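Local coordinates for blue (Type 1) copper domain protein (Nitrosopumilus maritimus, PDB 5FC9), which probably carries electrons as a cupredoxin, holding a mononuclear type 1 copper centre with an open binding site, at residues Gln55-Pro60 with Asp66-Val71; Asn8-Val13 with Val40-Gln45. One frame throughout, in Å; residues are numbered along the deposited sequence.

Interaction 1. Residues Gln55-Pro60 with Asp66-Val71; sequences QLFNSP and DRFEHV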
# COMPACT_ATOMS: atom_id res chain seq x y z
N GLN A 55 -20.05 -19.74 -4.36
CA GLN A 55 -20.37 -20.74 -3.35
C GLN A 55 -19.60 -22.02 -3.62
O GLN A 55 -19.85 -22.72 -4.58
CB GLN A 55 -21.88 -21.01 -3.33
CG GLN A 55 -22.73 -19.76 -3.20
CD GLN A 55 -22.23 -18.83 -2.10
OE1 GLN A 55 -22.02 -19.26 -0.97
NE2 GLN A 55 -22.05 -17.57 -2.44
N LEU A 56 -18.61 -22.29 -2.77
CA LEU A 56 -17.87 -23.54 -2.87
C LEU A 56 -17.27 -23.86 -1.51
O LEU A 56 -17.52 -24.91 -0.94
CB LEU A 56 -16.78 -23.47 -3.94
CG LEU A 56 -16.04 -24.80 -4.15
CD1 LEU A 56 -16.99 -25.92 -4.63
CD2 LEU A 56 -14.88 -24.63 -5.09
N PHE A 57 -16.47 -22.93 -0.97
CA PHE A 57 -16.09 -23.05 0.43
C PHE A 57 -16.11 -21.66 1.04
O PHE A 57 -15.47 -20.72 0.56
CB PHE A 57 -14.72 -23.76 0.61
CG PHE A 57 -13.60 -23.18 -0.20
CD1 PHE A 57 -13.41 -23.53 -1.53
CD2 PHE A 57 -12.69 -22.29 0.38
CE1 PHE A 57 -12.36 -23.02 -2.26
CE2 PHE A 57 -11.64 -21.78 -0.34
CZ PHE A 57 -11.48 -22.13 -1.67
N ASN A 58 -16.94 -21.53 2.07
CA ASN A 58 -17.33 -20.24 2.59
C ASN A 58 -17.53 -20.33 4.09
O ASN A 58 -18.52 -20.89 4.57
CB ASN A 58 -18.61 -19.74 1.92
CG ASN A 58 -18.53 -19.78 0.40
OD1 ASN A 58 -18.77 -20.83 -0.22
ND2 ASN A 58 -18.20 -18.64 -0.21
N SER A 59 -16.57 -19.78 4.82
CA SER A 59 -16.53 -19.94 6.26
C SER A 59 -17.43 -18.97 7.00
O SER A 59 -17.79 -17.90 6.48
CB SER A 59 -15.08 -19.78 6.76
OG SER A 59 -14.81 -18.41 6.96
N PRO A 60 -17.80 -19.32 8.23
CA PRO A 60 -18.36 -18.32 9.14
C PRO A 60 -17.25 -17.35 9.55
O PRO A 60 -16.09 -17.61 9.22
CB PRO A 60 -18.84 -19.15 10.34
CG PRO A 60 -18.77 -20.57 9.91
CD PRO A 60 -17.71 -20.64 8.86
N ASP A 66 -10.00 -19.98 15.95
CA ASP A 66 -11.00 -20.77 15.23
C ASP A 66 -10.43 -21.41 13.98
O ASP A 66 -9.47 -20.93 13.37
CB ASP A 66 -12.21 -19.91 14.83
CG ASP A 66 -13.18 -19.70 15.96
OD1 ASP A 66 -12.99 -20.33 17.03
OD2 ASP A 66 -14.13 -18.91 15.78
N ARG A 67 -11.08 -22.50 13.58
CA ARG A 67 -10.66 -23.27 12.43
C ARG A 67 -11.81 -23.44 11.46
O ARG A 67 -12.98 -23.37 11.84
CB ARG A 67 -10.14 -24.64 12.87
CG ARG A 67 -8.90 -24.55 13.74
CD ARG A 67 -8.16 -25.86 13.86
NE ARG A 67 -6.74 -25.62 14.11
CZ ARG A 67 -6.17 -25.68 15.31
NH1 ARG A 67 -6.88 -26.00 16.38
NH2 ARG A 67 -4.87 -25.44 15.43
N PHE A 68 -11.47 -23.64 10.19
CA PHE A 68 -12.45 -23.91 9.15
C PHE A 68 -11.91 -25.00 8.24
O PHE A 68 -10.74 -24.97 7.87
CB PHE A 68 -12.76 -22.64 8.35
CG PHE A 68 -13.58 -22.90 7.10
CD1 PHE A 68 -14.91 -23.28 7.20
CD2 PHE A 68 -13.01 -22.75 5.85
CE1 PHE A 68 -15.66 -23.51 6.05
CE2 PHE A 68 -13.75 -22.98 4.70
CZ PHE A 68 -15.08 -23.36 4.80
N GLU A 69 -12.75 -25.97 7.90
CA GLU A 69 -12.30 -27.09 7.08
C GLU A 69 -13.12 -27.21 5.80
O GLU A 69 -14.32 -26.91 5.79
CB GLU A 69 -12.38 -28.41 7.86
CG GLU A 69 -11.45 -28.46 9.07
CD GLU A 69 -11.19 -29.88 9.55
OE1 GLU A 69 -12.08 -30.74 9.39
OE2 GLU A 69 -10.08 -30.13 10.08
N HIS A 70 -12.46 -27.65 4.74
CA HIS A 70 -13.15 -28.01 3.50
C HIS A 70 -12.47 -29.19 2.81
O HIS A 70 -11.24 -29.24 2.71
CB HIS A 70 -13.21 -26.82 2.55
CG HIS A 70 -13.96 -27.09 1.28
ND1 HIS A 70 -15.34 -27.19 1.24
CD2 HIS A 70 -13.53 -27.26 0.01
CE1 HIS A 70 -15.72 -27.42 -0.01
NE2 HIS A 70 -14.64 -27.48 -0.77
N VAL A 71 -13.27 -30.15 2.34
CA VAL A 71 -12.73 -31.26 1.58
C VAL A 71 -12.72 -30.94 0.09
O VAL A 71 -13.76 -30.64 -0.49
CB VAL A 71 -13.53 -32.57 1.82
CG1 VAL A 71 -12.88 -33.72 1.09
CG2 VAL A 71 -13.63 -32.87 3.31
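F57 and S59 lie over two aromatic rings, H70 and F68, and these two CH-pi contacts carry the middle of a contact between layers of the cupredoxin sandwich. F68 and H70 stand two apart on strand 67-72 and so face the same way, and CG opposite the backbone N (chi1 170° for F68, -177° for H70) lays each ring under S59 or F57. CB of F57 sits 3.5 Å from the centroid of the H70 ring, 14° off its normal. CB of S59 repeats this over F68, at 3.5 Å from the centroid. The F57 ring runs on to the aromatic core, meeting F72 edge-to-face. The P60 margin is looser, its CD approaching CD1 of F68 only to 4.2 Å. On the exposed flank, O of L56 comes within 3.2 Å of CE1 of H70, close but not a hydrogen bond. With an alanine here instead of H70, CB of F57 would probably lose the face it rests on, leaving a gap. No hydrogen bond joins the segments, so cohesion rests mainly on C-H groups against ring faces, while H70, seen binding a second copper in a structure of this protein but not bound here, keeps its imidazole partly exposed.

Interaction 2. Residues Asn8-Val13 with Val40-Gln45; sequences NGNYDV and VPHNIQ. With CU (copper (II) ion), chain E.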
# COMPACT_ATOMS: atom_id res chain seq x y z
N ASN A 8 -0.72 -13.76 12.61
CA ASN A 8 -0.81 -12.46 13.23
C ASN A 8 -0.30 -11.41 12.25
O ASN A 8 0.76 -11.60 11.64
CB ASN A 8 -0.00 -12.42 14.52
CG ASN A 8 -0.11 -11.08 15.22
OD1 ASN A 8 0.71 -10.19 15.00
ND2 ASN A 8 -1.13 -10.92 16.05
N GLY A 9 -1.06 -10.34 12.10
CA GLY A 9 -0.67 -9.28 11.19
C GLY A 9 -1.26 -9.39 9.80
O GLY A 9 -0.97 -8.57 8.93
N ASN A 10 -2.07 -10.42 9.57
CA ASN A 10 -2.76 -10.57 8.29
C ASN A 10 -3.70 -9.39 8.00
O ASN A 10 -3.98 -9.07 6.84
CB ASN A 10 -3.52 -11.91 8.28
CG ASN A 10 -4.24 -12.17 6.97
OD1 ASN A 10 -5.44 -11.91 6.86
ND2 ASN A 10 -3.51 -12.66 5.96
N TYR A 11 -4.17 -8.71 9.04
CA TYR A 11 -5.01 -7.52 8.84
C TYR A 11 -4.26 -6.33 8.22
O TYR A 11 -4.88 -5.38 7.78
CB TYR A 11 -5.64 -7.07 10.16
CG TYR A 11 -4.64 -6.67 11.22
CD1 TYR A 11 -4.17 -7.59 12.14
CD2 TYR A 11 -4.16 -5.36 11.28
CE1 TYR A 11 -3.24 -7.23 13.10
CE2 TYR A 11 -3.24 -4.99 12.25
CZ TYR A 11 -2.78 -5.93 13.15
OH TYR A 11 -1.87 -5.58 14.12
N ASP A 12 -2.93 -6.40 8.25
CA ASP A 12 -2.06 -5.33 7.74
C ASP A 12 -2.29 -5.16 6.24
O ASP A 12 -2.50 -6.14 5.52
CB ASP A 12 -0.60 -5.68 8.07
CG ASP A 12 0.36 -4.52 7.96
OD1 ASP A 12 -0.00 -3.45 7.41
OD2 ASP A 12 1.51 -4.73 8.40
N VAL A 13 -2.26 -3.91 5.76
CA VAL A 13 -2.43 -3.64 4.33
C VAL A 13 -1.05 -3.58 3.68
O VAL A 13 -0.53 -2.50 3.38
CB VAL A 13 -3.20 -2.32 4.08
CG1 VAL A 13 -3.53 -2.16 2.61
CG2 VAL A 13 -4.49 -2.28 4.91
N VAL A 40 -7.61 -10.50 15.02
CA VAL A 40 -8.89 -9.95 14.58
C VAL A 40 -9.66 -11.04 13.84
O VAL A 40 -9.07 -12.02 13.40
CB VAL A 40 -8.73 -8.71 13.66
CG1 VAL A 40 -7.96 -7.59 14.38
CG2 VAL A 40 -8.06 -9.09 12.34
N PRO A 41 -10.99 -10.87 13.69
CA PRO A 41 -11.74 -11.87 12.93
C PRO A 41 -11.34 -11.92 11.45
O PRO A 41 -10.95 -10.89 10.87
CB PRO A 41 -13.19 -11.42 13.07
CG PRO A 41 -13.22 -10.54 14.26
CD PRO A 41 -11.88 -9.86 14.30
N HIS A 42 -11.44 -13.11 10.86
CA HIS A 42 -11.22 -13.30 9.44
C HIS A 42 -12.27 -14.23 8.92
O HIS A 42 -12.96 -14.88 9.69
CB HIS A 42 -9.84 -13.89 9.18
CG HIS A 42 -8.72 -12.92 9.42
ND1 HIS A 42 -8.52 -11.81 8.63
CD2 HIS A 42 -7.75 -12.89 10.37
CE1 HIS A 42 -7.47 -11.14 9.08
NE2 HIS A 42 -6.99 -11.78 10.13
N ASN A 43 -12.41 -14.30 7.61
CA ASN A 43 -13.18 -15.40 7.04
C ASN A 43 -12.49 -15.90 5.78
O ASN A 43 -11.50 -15.32 5.31
CB ASN A 43 -14.64 -14.98 6.77
CG ASN A 43 -14.76 -13.82 5.81
OD1 ASN A 43 -14.27 -13.88 4.69
ND2 ASN A 43 -15.41 -12.75 6.25
N ILE A 44 -12.99 -17.02 5.26
CA ILE A 44 -12.43 -17.65 4.08
C ILE A 44 -13.55 -17.82 3.07
O ILE A 44 -14.51 -18.54 3.33
CB ILE A 44 -11.80 -19.03 4.42
CG1 ILE A 44 -10.60 -18.86 5.38
CG2 ILE A 44 -11.38 -19.75 3.14
CD1 ILE A 44 -9.45 -18.06 4.81
N GLN A 45 -13.45 -17.14 1.93
CA GLN A 45 -14.49 -17.24 0.90
C GLN A 45 -13.89 -17.56 -0.46
O GLN A 45 -13.01 -16.83 -0.93
CB GLN A 45 -15.29 -15.94 0.78
CG GLN A 45 -15.79 -15.39 2.09
CD GLN A 45 -16.90 -16.20 2.67
OE1 GLN A 45 -17.73 -16.73 1.94
NE2 GLN A 45 -16.95 -16.29 3.99
CU CU E . -9.32 -11.13 6.95
O HOH W 1 -7.68 -11.96 5.66
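With CG of N10 opposite its backbone N (chi1 -179°) and CG of H42 beside its own (chi1 -71°), the amide and the imidazole converge next to the copper. Their planes are nearly perpendicular, 79° apart. OD1 of N10 lies nearest CE1 of H42, at 3.1 Å, the carbon beside the copper-bound ND1. ND1 of H42 binds copper at 2.0 Å, alongside C82 and H85. A water completes the site at 2.2 Å from the metal and donates a short hydrogen bond of 2.5 Å to OD1 of N10. Beyond the first shell, ND2 of N10 is bound by the carbonyl of G17, which fixes the turn of the amide, and NE2 of H42 is held by D38, whose other carboxylate oxygen takes the N-H of G9. A type I turn from G9 to D12 carries N10. Next to it, CB of Y11 packs on CG2 of V40 at 3.8 Å, and the hydroxyl of Y11 hydrogen-bonds to S39 of a second subunit. The chemistry is that of an open type 1 site: a water takes a coordination position on the copper, and the second-shell N10 grips that water without touching the metal.

From the N terminus, the chain leaves strand 3-6, forms the turn in 8-13, and crosses strands 23-26 and 30-36 before 40-45 returns to the 8-13 turn, so interaction 2 closes a long loop of 26 intervening residues. Interaction 1 opens only afterwards: 55-60 follows strand 53-54, and the contact closes a short loop of five residues before 66-71. The two contacts are in series, neither enclosing nor crossing the other. They are nevertheless joined laterally, since 40-45 and 55-60 share probable hydrogen bonds between S59 N and I44 O and between N58 ND2 and Q45 OE1. Interaction 2 thus ties loops at the copper end, and interaction 1 links the corner after 53-54 to an outermost strand of the three-stranded sheet.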